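Local coordinates for SnoK (Streptomyces nogalater, PDB 5EPA), which is a non-heme iron, 2-oxoglutarate-dependent carbocyclase of nogalamycin biosynthesis, at residues Val132-Asp135 against Glu136-Leu139; His181-Ser184 against Phe185-Arg189; Trp195-Tyr198 against Pro199-Arg203; Val95-Pro98 against Glu99-Gly102. All coordinates share one frame; numbering follows the deposited sequence.

Contact 1: residues Val132-Asp135 against Glu136-Leu139; sequences VHDD and ETGL. With FE (Fe (III) ion), chain G; AKG (2-oxoglutaric acid), chain H.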
loop_
_atom_site.group_PDB
_atom_site.type_symbol
_atom_site.label_atom_id
_atom_site.label_comp_id
_atom_site.label_asym_id
_atom_site.label_seq_id
_atom_site.Cartn_x
_atom_site.Cartn_y
_atom_site.Cartn_z
ATOM N N VAL A 132 1.854 8.985 9.818
ATOM C CA VAL A 132 2.799 7.873 9.899
ATOM C C VAL A 132 2.172 6.607 10.524
ATOM O O VAL A 132 1.436 6.683 11.494
ATOM C CB VAL A 132 4.076 8.291 10.693
ATOM C CG1 VAL A 132 3.734 8.623 12.148
ATOM C CG2 VAL A 132 5.144 7.209 10.657
ATOM N N HIS A 133 2.530 5.450 9.968
ATOM C CA HIS A 133 2.041 4.159 10.463
ATOM C C HIS A 133 2.804 3.025 9.836
ATOM O O HIS A 133 3.596 3.245 8.930
ATOM C CB HIS A 133 0.532 3.997 10.118
ATOM C CG HIS A 133 0.247 3.970 8.637
ATOM N ND1 HIS A 133 0.248 5.104 7.858
ATOM C CD2 HIS A 133 -0.024 2.936 7.793
ATOM C CE1 HIS A 133 -0.005 4.770 6.597
ATOM N NE2 HIS A 133 -0.136 3.445 6.507
ATOM N N ASP A 134 2.550 1.807 10.296
ATOM C CA ASP A 134 2.869 0.626 9.514
ATOM C C ASP A 134 1.548 -0.051 9.150
ATOM O O ASP A 134 0.505 0.289 9.691
ATOM C CB ASP A 134 3.807 -0.332 10.209
ATOM C CG ASP A 134 3.208 -0.985 11.484
ATOM O OD1 ASP A 134 2.016 -1.364 11.499
ATOM O OD2 ASP A 134 3.984 -1.140 12.468
ATOM N N ASP A 135 1.574 -0.909 8.149
ATOM C CA ASP A 135 0.313 -1.429 7.592
ATOM C C ASP A 135 -0.177 -2.607 8.410
ATOM O O ASP A 135 -1.369 -2.800 8.559
ATOM C CB ASP A 135 0.504 -1.808 6.145
ATOM C CG ASP A 135 0.662 -0.600 5.219
ATOM O OD1 ASP A 135 0.114 0.541 5.436
ATOM O OD2 ASP A 135 1.376 -0.838 4.226
ATOM N N GLU A 136 0.762 -3.374 8.956
ATOM C CA GLU A 136 0.453 -4.515 9.783
ATOM C C GLU A 136 -0.555 -4.174 10.858
ATOM O O GLU A 136 -1.471 -4.948 11.154
ATOM C CB GLU A 136 1.762 -5.068 10.388
ATOM C CG GLU A 136 1.613 -6.197 11.376
ATOM C CD GLU A 136 2.965 -6.683 11.919
ATOM O OE1 GLU A 136 3.692 -5.916 12.624
ATOM O OE2 GLU A 136 3.316 -7.859 11.610
ATOM N N THR A 137 -0.376 -3.037 11.469
ATOM C CA THR A 137 -1.195 -2.638 12.601
ATOM C C THR A 137 -2.696 -2.595 12.252
ATOM O O THR A 137 -3.550 -2.979 13.042
ATOM C CB THR A 137 -0.729 -1.252 13.086
ATOM O OG1 THR A 137 0.657 -1.331 13.539
ATOM C CG2 THR A 137 -1.592 -0.733 14.197
ATOM N N GLY A 138 -3.003 -2.118 11.051
ATOM C CA GLY A 138 -4.375 -2.019 10.571
ATOM C C GLY A 138 -4.911 -3.130 9.658
ATOM O O GLY A 138 -6.029 -3.025 9.153
ATOM N N LEU A 139 -4.137 -4.190 9.443
ATOM C CA LEU A 139 -4.596 -5.346 8.667
ATOM C C LEU A 139 -5.248 -6.360 9.576
ATOM O O LEU A 139 -4.684 -6.729 10.597
ATOM C CB LEU A 139 -3.439 -6.013 7.941
ATOM C CG LEU A 139 -2.931 -5.249 6.702
ATOM C CD1 LEU A 139 -1.614 -5.831 6.235
ATOM C CD2 LEU A 139 -3.913 -5.246 5.546
HETATM FE FE FE G . 0.054 2.331 4.723
HETATM C C1 AKG H . -0.052 2.585 1.949
HETATM O O1 AKG H . -0.034 2.321 0.721
HETATM O O2 AKG H . 0.105 1.761 2.890
HETATM C C2 AKG H . -0.303 3.955 2.389
HETATM O O5 AKG H . -0.289 4.100 3.602
HETATM C C3 AKG H . -0.550 5.064 1.398
HETATM C C4 AKG H . -1.010 6.407 1.973
HETATM C C5 AKG H . -1.152 7.451 0.849
HETATM O O3 AKG H . -1.339 7.108 -0.363
HETATM O O4 AKG H . -1.087 8.653 1.118
HETATM O O HOH W 1 -2.216 0.574 9.494
HETATM O O HOH W 2 3.485 -3.407 13.858
HETATM O O HOH W 3 -2.077 1.967 4.661
#

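Contact 2: residues His181-Ser184 against Phe185-Arg189; sequences HMTS and FAEFR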
loop_
_atom_site.group_PDB
_atom_site.type_symbol
_atom_site.label_atom_id
_atom_site.label_comp_id
_atom_site.label_asym_id
_atom_site.label_seq_id
_atom_site.Cartn_x
_atom_site.Cartn_y
_atom_site.Cartn_z
ATOM N N HIS A 181 -1.181 -4.759 16.083
ATOM C CA HIS A 181 -2.558 -4.967 15.784
ATOM C C HIS A 181 -3.480 -4.114 16.588
ATOM O O HIS A 181 -3.369 -4.103 17.805
ATOM C CB HIS A 181 -2.971 -6.412 15.966
ATOM C CG HIS A 181 -4.334 -6.713 15.403
ATOM N ND1 HIS A 181 -4.586 -6.727 14.040
ATOM C CD2 HIS A 181 -5.509 -7.014 16.009
ATOM C CE1 HIS A 181 -5.854 -7.033 13.832
ATOM N NE2 HIS A 181 -6.436 -7.209 15.010
ATOM N N MET A 182 -4.402 -3.429 15.908
ATOM C CA MET A 182 -5.487 -2.731 16.586
ATOM C C MET A 182 -6.801 -3.489 16.481
ATOM O O MET A 182 -7.302 -3.706 15.383
ATOM C CB MET A 182 -5.660 -1.337 16.004
ATOM C CG MET A 182 -4.576 -0.350 16.458
ATOM S SD MET A 182 -4.945 1.364 16.060
ATOM C CE MET A 182 -5.654 1.214 14.415
ATOM N N THR A 183 -7.354 -3.900 17.605
ATOM C CA THR A 183 -8.667 -4.487 17.611
ATOM C C THR A 183 -9.743 -3.392 17.479
ATOM O O THR A 183 -10.765 -3.596 16.833
ATOM C CB THR A 183 -8.867 -5.295 18.881
ATOM O OG1 THR A 183 -7.917 -6.349 18.882
ATOM C CG2 THR A 183 -10.283 -5.906 18.953
ATOM N N SER A 184 -9.511 -2.251 18.125
ATOM C CA SER A 184 -10.367 -1.077 18.011
ATOM C C SER A 184 -9.533 0.182 18.059
ATOM O O SER A 184 -8.373 0.133 18.478
ATOM C CB SER A 184 -11.405 -1.043 19.114
ATOM O OG SER A 184 -10.859 -0.923 20.383
ATOM N N PHE A 185 -10.110 1.315 17.646
ATOM C CA PHE A 185 -9.338 2.553 17.505
ATOM C C PHE A 185 -8.861 3.158 18.831
ATOM O O PHE A 185 -7.926 3.901 18.846
ATOM C CB PHE A 185 -10.081 3.595 16.660
ATOM C CG PHE A 185 -10.048 3.301 15.190
ATOM C CD1 PHE A 185 -8.865 3.392 14.492
ATOM C CD2 PHE A 185 -11.220 2.913 14.482
ATOM C CE1 PHE A 185 -8.830 3.116 13.113
ATOM C CE2 PHE A 185 -11.189 2.630 13.123
ATOM C CZ PHE A 185 -10.007 2.737 12.438
ATOM N N ALA A 186 -9.480 2.787 19.941
ATOM C CA ALA A 186 -8.993 3.185 21.237
ATOM C C ALA A 186 -7.547 2.713 21.525
ATOM O O ALA A 186 -6.923 3.225 22.454
ATOM C CB ALA A 186 -9.890 2.644 22.310
ATOM N N GLU A 187 -7.054 1.732 20.766
ATOM C CA GLU A 187 -5.716 1.212 20.941
ATOM C C GLU A 187 -4.641 2.066 20.247
ATOM O O GLU A 187 -3.453 1.775 20.382
ATOM C CB GLU A 187 -5.609 -0.219 20.442
ATOM C CG GLU A 187 -6.190 -1.239 21.406
ATOM C CD GLU A 187 -6.304 -2.645 20.795
ATOM O OE1 GLU A 187 -5.422 -3.070 20.031
ATOM O OE2 GLU A 187 -7.296 -3.336 21.073
ATOM N N PHE A 188 -5.062 3.121 19.545
ATOM C CA PHE A 188 -4.155 3.990 18.878
ATOM C C PHE A 188 -3.179 4.567 19.882
ATOM O O PHE A 188 -3.556 5.034 20.962
ATOM C CB PHE A 188 -4.887 5.120 18.174
ATOM C CG PHE A 188 -3.964 6.181 17.653
ATOM C CD1 PHE A 188 -3.279 5.995 16.452
ATOM C CD2 PHE A 188 -3.679 7.328 18.426
ATOM C CE1 PHE A 188 -2.362 6.955 16.011
ATOM C CE2 PHE A 188 -2.778 8.297 17.968
ATOM C CZ PHE A 188 -2.115 8.111 16.766
ATOM N N ARG A 189 -1.912 4.517 19.494
ATOM C CA ARG A 189 -0.808 5.159 20.251
ATOM C C ARG A 189 0.117 5.949 19.275
ATOM O O ARG A 189 0.324 5.531 18.124
ATOM C CB ARG A 189 0.030 4.121 21.000
ATOM C CG ARG A 189 -0.665 3.227 22.043
ATOM C CD ARG A 189 -1.194 4.030 23.214
ATOM N NE ARG A 189 -1.957 3.224 24.229
ATOM C CZ ARG A 189 -3.294 3.016 24.213
ATOM N NH1 ARG A 189 -4.073 3.557 23.260
ATOM N NH2 ARG A 189 -3.866 2.269 25.162
#

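Contact 3: residues Trp195-Tyr198 against Pro199-Arg203; sequences WPDY and PWQPR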
loop_
_atom_site.group_PDB
_atom_site.type_symbol
_atom_site.label_atom_id
_atom_site.label_comp_id
_atom_site.label_asym_id
_atom_site.label_seq_id
_atom_site.Cartn_x
_atom_site.Cartn_y
_atom_site.Cartn_z
ATOM N N TRP A 195 7.469 3.238 19.733
ATOM C CA TRP A 195 8.872 3.128 19.318
ATOM C C TRP A 195 9.685 4.363 19.745
ATOM O O TRP A 195 9.776 5.308 19.005
ATOM C CB TRP A 195 8.920 3.003 17.800
ATOM C CG TRP A 195 10.253 2.704 17.213
ATOM C CD1 TRP A 195 11.345 2.211 17.856
ATOM C CD2 TRP A 195 10.631 2.865 15.854
ATOM N NE1 TRP A 195 12.370 2.042 16.980
ATOM C CE2 TRP A 195 11.963 2.440 15.740
ATOM C CE3 TRP A 195 9.973 3.336 14.712
ATOM C CZ2 TRP A 195 12.652 2.446 14.538
ATOM C CZ3 TRP A 195 10.657 3.349 13.512
ATOM C CH2 TRP A 195 11.997 2.915 13.442
ATOM N N PRO A 196 10.227 4.363 20.963
ATOM C CA PRO A 196 10.845 5.593 21.496
ATOM C C PRO A 196 11.903 6.227 20.605
ATOM O O PRO A 196 12.059 7.443 20.601
ATOM C CB PRO A 196 11.478 5.124 22.797
ATOM C CG PRO A 196 10.592 4.005 23.226
ATOM C CD PRO A 196 10.155 3.303 21.972
ATOM N N ASP A 197 12.603 5.415 19.845
ATOM C CA ASP A 197 13.659 5.927 18.980
ATOM C C ASP A 197 13.155 6.473 17.625
ATOM O O ASP A 197 13.951 7.003 16.843
ATOM C CB ASP A 197 14.679 4.831 18.755
ATOM C CG ASP A 197 16.078 5.365 18.568
ATOM O OD1 ASP A 197 16.592 6.079 19.457
ATOM O OD2 ASP A 197 16.657 5.084 17.481
ATOM N N TYR A 198 11.852 6.358 17.359
ATOM C CA TYR A 198 11.269 6.837 16.095
ATOM C C TYR A 198 11.731 8.233 15.694
ATOM O O TYR A 198 12.166 8.436 14.578
ATOM C CB TYR A 198 9.715 6.785 16.098
ATOM C CG TYR A 198 9.069 7.531 14.940
ATOM C CD1 TYR A 198 9.363 7.193 13.629
ATOM C CD2 TYR A 198 8.202 8.583 15.151
ATOM C CE1 TYR A 198 8.843 7.912 12.569
ATOM C CE2 TYR A 198 7.688 9.314 14.098
ATOM C CZ TYR A 198 8.014 8.979 12.807
ATOM O OH TYR A 198 7.439 9.651 11.725
ATOM N N PRO A 199 11.644 9.193 16.607
ATOM C CA PRO A 199 12.027 10.550 16.221
ATOM C C PRO A 199 13.500 10.764 15.795
ATOM O O PRO A 199 13.788 11.788 15.186
ATOM C CB PRO A 199 11.732 11.395 17.493
ATOM C CG PRO A 199 11.037 10.505 18.462
ATOM C CD PRO A 199 11.285 9.089 18.031
ATOM N N TRP A 200 14.383 9.823 16.105
ATOM C CA TRP A 200 15.803 9.906 15.746
ATOM C C TRP A 200 16.163 9.052 14.534
ATOM O O TRP A 200 17.326 8.983 14.125
ATOM C CB TRP A 200 16.655 9.528 16.962
ATOM C CG TRP A 200 16.153 10.247 18.148
ATOM C CD1 TRP A 200 15.612 9.700 19.265
ATOM C CD2 TRP A 200 16.039 11.658 18.298
ATOM N NE1 TRP A 200 15.152 10.670 20.086
ATOM C CE2 TRP A 200 15.412 11.891 19.528
ATOM C CE3 TRP A 200 16.410 12.758 17.511
ATOM C CZ2 TRP A 200 15.171 13.188 20.019
ATOM C CZ3 TRP A 200 16.148 14.036 17.976
ATOM C CH2 TRP A 200 15.548 14.245 19.228
ATOM N N GLN A 201 15.149 8.455 13.918
ATOM C CA GLN A 201 15.352 7.688 12.688
ATOM C C GLN A 201 15.290 8.583 11.454
ATOM O O GLN A 201 14.504 9.499 11.384
ATOM C CB GLN A 201 14.283 6.618 12.533
ATOM C CG GLN A 201 14.264 5.617 13.662
ATOM C CD GLN A 201 15.521 4.779 13.706
ATOM O OE1 GLN A 201 15.854 4.119 12.743
ATOM N NE2 GLN A 201 16.220 4.816 14.817
ATOM N N PRO A 202 16.109 8.280 10.463
ATOM C CA PRO A 202 16.002 8.960 9.204
ATOM C C PRO A 202 14.673 8.664 8.475
ATOM O O PRO A 202 14.121 7.611 8.636
ATOM C CB PRO A 202 17.179 8.408 8.385
ATOM C CG PRO A 202 17.735 7.256 9.128
ATOM C CD PRO A 202 17.206 7.289 10.508
ATOM N N ARG A 203 14.265 9.598 7.629
ATOM C CA ARG A 203 13.006 9.578 6.891
ATOM C C ARG A 203 13.301 9.874 5.404
ATOM O O ARG A 203 13.837 10.931 5.086
ATOM C CB ARG A 203 12.131 10.679 7.481
ATOM C CG ARG A 203 10.676 10.580 7.254
ATOM C CD ARG A 203 9.933 11.890 7.616
ATOM N NE ARG A 203 9.904 12.023 9.074
ATOM C CZ ARG A 203 9.204 12.948 9.739
ATOM N NH1 ARG A 203 8.464 13.845 9.078
ATOM N NH2 ARG A 203 9.254 12.955 11.077
HETATM O O HOH W 4 11.661 10.339 11.938
#

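Contact 4: residues Val95-Pro98 against Glu99-Gly102; sequences VLHP and EISG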
loop_
_atom_site.group_PDB
_atom_site.type_symbol
_atom_site.label_atom_id
_atom_site.label_comp_id
_atom_site.label_asym_id
_atom_site.label_seq_id
_atom_site.Cartn_x
_atom_site.Cartn_y
_atom_site.Cartn_z
ATOM N N VAL A 95 -4.009 -5.761 -10.241
ATOM C CA VAL A 95 -3.526 -6.470 -9.059
ATOM C C VAL A 95 -2.815 -7.804 -9.381
ATOM O O VAL A 95 -1.895 -8.188 -8.668
ATOM C CB VAL A 95 -4.625 -6.714 -8.000
ATOM C CG1 VAL A 95 -5.228 -5.392 -7.556
ATOM C CG2 VAL A 95 -5.728 -7.652 -8.502
ATOM N N LEU A 96 -3.233 -8.463 -10.463
ATOM C CA LEU A 96 -2.543 -9.625 -10.991
ATOM C C LEU A 96 -1.776 -9.292 -12.255
ATOM O O LEU A 96 -1.460 -10.180 -13.024
ATOM C CB LEU A 96 -3.526 -10.772 -11.271
ATOM C CG LEU A 96 -4.330 -11.281 -10.077
ATOM C CD1 LEU A 96 -5.247 -12.426 -10.479
ATOM C CD2 LEU A 96 -3.419 -11.729 -8.941
ATOM N N HIS A 97 -1.389 -8.032 -12.437
ATOM C CA HIS A 97 -0.494 -7.651 -13.509
ATOM C C HIS A 97 0.735 -8.545 -13.410
ATOM O O HIS A 97 1.255 -8.754 -12.306
ATOM C CB HIS A 97 -0.094 -6.177 -13.373
ATOM C CG HIS A 97 0.624 -5.626 -14.560
ATOM N ND1 HIS A 97 1.991 -5.673 -14.686
ATOM C CD2 HIS A 97 0.166 -4.994 -15.672
ATOM C CE1 HIS A 97 2.343 -5.127 -15.838
ATOM N NE2 HIS A 97 1.255 -4.697 -16.451
ATOM N N PRO A 98 1.209 -9.094 -14.548
ATOM C CA PRO A 98 2.323 -10.039 -14.451
ATOM C C PRO A 98 3.603 -9.433 -13.910
ATOM O O PRO A 98 4.326 -10.089 -13.173
ATOM C CB PRO A 98 2.533 -10.495 -15.893
ATOM C CG PRO A 98 1.234 -10.191 -16.597
ATOM C CD PRO A 98 0.659 -9.006 -15.915
ATOM N N GLU A 99 3.898 -8.190 -14.273
ATOM C CA GLU A 99 5.119 -7.595 -13.812
ATOM C C GLU A 99 4.995 -7.109 -12.373
ATOM O O GLU A 99 5.861 -7.384 -11.536
ATOM C CB GLU A 99 5.580 -6.475 -14.757
ATOM C CG GLU A 99 5.604 -6.866 -16.244
ATOM C CD GLU A 99 6.327 -8.172 -16.561
ATOM O OE1 GLU A 99 7.022 -8.779 -15.688
ATOM O OE2 GLU A 99 6.223 -8.602 -17.721
ATOM N N ILE A 100 3.936 -6.389 -12.048
ATOM C CA ILE A 100 3.791 -5.877 -10.696
ATOM C C ILE A 100 3.757 -7.032 -9.688
ATOM O O ILE A 100 4.416 -6.968 -8.662
ATOM C CB ILE A 100 2.517 -5.020 -10.527
ATOM C CG1 ILE A 100 2.569 -3.781 -11.423
ATOM C CG2 ILE A 100 2.348 -4.613 -9.072
ATOM C CD1 ILE A 100 1.266 -2.993 -11.436
ATOM N N SER A 101 2.899 -8.036 -9.945
ATOM C CA SER A 101 2.672 -9.103 -8.982
ATOM C C SER A 101 3.858 -10.044 -9.006
ATOM O O SER A 101 4.248 -10.582 -7.982
ATOM C CB SER A 101 1.337 -9.865 -9.233
ATOM O OG SER A 101 1.345 -10.547 -10.457
ATOM N N GLY A 102 4.454 -10.236 -10.165
ATOM C CA GLY A 102 5.666 -11.064 -10.245
ATOM C C GLY A 102 6.875 -10.453 -9.505
ATOM O O GLY A 102 7.679 -11.165 -8.898
#

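Contact 1: residues Val132-Asp135 against Glu136-Leu139
Asp134 and Thr137 grip each other across the bend that follows strand 130-133, their side chains crossing at about a right angle. The tight part is Asp134 OD1: it takes the Thr137 hydroxyl OG1 at a short 2.5 Å and the Thr137 backbone N at 2.9 Å, the amide arriving nearly in line with the C-O bond. Asp134 CG sits between its backbone N and carbonyl carbon (chi1 65°), which folds the carboxylate back onto the turn. Gly138 N adds a weak bond to Asp135 O, 3.1 Å away, and Leu139 CG packs against that same oxygen. Beyond OD1 the contact is bridged by water rather than made directly: one water donates to both Asp134 OD2 and Glu136 OE1, while Arg173 pairs with Asp134 and Arg219 with Glu136. On a different flank, a second water donates to Asp134 O and takes a weak bond from Gly138 N. With an alanine at Asp134, the Thr137 hydroxyl and amide would probably lose their shared acceptor and Arg173 its carboxylate, leaving the bend freer to move. Asp135 points its carboxylate the other way: OD1 binds iron at 1.9 Å beside His133 NE2 at 2.1 Å, and OD2 is held by His216. His133, Asp135 and His222 form the HxD...H facial triad of cupin-fold 2-oxoglutarate enzymes, with bidentate 2-oxoglutarate and a water filling the other iron positions.

Contact 2: residues His181-Ser184 against Phe185-Arg189
Ser184 O accepts the backbone N of Glu187 at 3.1 Å, closing the tight turn that starts the 3-10 segment 185-187, and Phe188 N repeats the step on Phe185 O. Glu187 runs extended from this turn back past Met182, the two side chains sliding by in opposite directions with Met182 CG 4.1 Å from Glu187 CB. Its CG lies beside the backbone N (chi1 -78°), a setting that carries the carboxylate to the amide of Thr183. There Thr183 N donates to Glu187 OE1 at 3.2 Å, from above the carboxylate plane (52° out of it), and Thr183 CB rests against Glu187 OE2. Met182 bends at its sulfur, placing CE against the CD1 and CE1 atoms of the Phe185 ring, 3.9 Å from CD1, while SD lies 4.3 Å from Phe188 CB. Arg189 curls back so that NH1 donates to two carbonyls, Ala186 O at 3.0 Å and Phe188 O at 2.8 Å, both close to the guanidinium plane. The turn lies in the long loop between strand 164-166 and helix 191-194; backbone bonds of Met182 with Thr137 and Val251, and a side-chain bond between His181 NE2 and Pro249 O, fasten it to the loops after strands 130-133 and 246-247.

Contact 3: residues Trp195-Tyr198 against Pro199-Arg203
A type I beta turn from Trp195 to Tyr198 runs directly into a 3-10 turn at Pro199 and Trp200, so that successive backbone bonds wind the chain up: Trp200 N to Asp197 O at 2.9 Å and Gln201 N to Tyr198 O at 3.1 Å. A water donates to both Tyr198 O and Gln201 O, bridging them. Gln201 folds back against the turn, bent at chi2 (-66°), and crosses Trp195 at about a right angle, its CG 3.5 Å from CH2 of the indole; ring and amide planes are 35° apart. The bend also takes Gln201 NE2 to Asp197 OD2, a weak bond of 2.7 Å. This double turn joins helix 191-194 to strand 204-206, an outermost strand of the four-stranded antiparallel sheet that also carries iron ligands. Trp195 is buried, with Arg173 in a cation-pi contact on its ring and Tyr198 N 3.9 Å above the plane of one face. Pro199 CB sits over the centre of the exposed Trp200 ring, while Asp197 OD1 lies at that ring's edge, 3.8 Å from Trp200 CD1. Tyr198 and Arg203 extend to strand 222-224, where both touch Met223; the phenol ring and the guanidinium are nearly parallel, with Tyr198 OH 3.8 Å from Arg203 NH2.

Contact 4: residues Val95-Pro98 against Glu99-Gly102
His97 has its CG opposite the backbone N (chi1 -169°) and its ring turned by chi2 of -90°, a pose that swings ND1 over the start of helix 98-108 to meet Ile100 N. Ser101 has OG tucked between its own N and carbonyl carbon (chi1 65°), which returns the hydroxyl to His97 O. His97 occupies the N-cap position: ND1 accepts Ile100 N in a weak but fairly straight bond of 3.4 Å. His97 O is gripped twice, by Ser101 OG at 2.6 Å and Ser101 N at 3.0 Å, the two donors reaching it from opposite faces of the carbonyl plane. Pro98 CD lies 3.6 Å above one face of the imidazole, and Glu99 CB comes in at its edge, 3.7 Å from His97 CE1. Ile100 packs CB and CD1 against His97 CB and turns on to strands 148-153 and 233-242. One residue on, Gly102 N bonds to Pro98 O at 3.0 Å, the next i to i+4 bond of the helix. A leucine in place of His97 would probably leave Ile100 N without its cap and Glu49 without its imidazole partner. Because His97 NE2 bonds to Glu49 OE2 while ND1 accepts an amide, the ring is likely to carry its proton on NE2, and the carboxylate would probably polarise it so as to strengthen ND1 as the acceptor at the helix start.

Overall arrangement
Contact 1 lies nearest the centre of the chain and holds two of the iron ligands; contacts 2 and 3 each lie farther out, on contact 1's side of the chain's centre, contact 3 being the most exposed. Contact 1 touches both: Thr137 O probably bonds to Met182 N, and Val132 packs on the Tyr198 hydroxyl. Contact 3 thus leans on the end of strand 130-133 of the four-stranded sheet, and contact 2 on the turn that follows it. Contact 4 stands across the chain's centre, some 23 Å from contact 1 between centres, against the seven-stranded sheet. Carboxylates hold backbone amides in contacts 1 and 2, an imidazole in contact 4; contact 3 relies on aromatic rings, prolines and 3-10 backbone bonds.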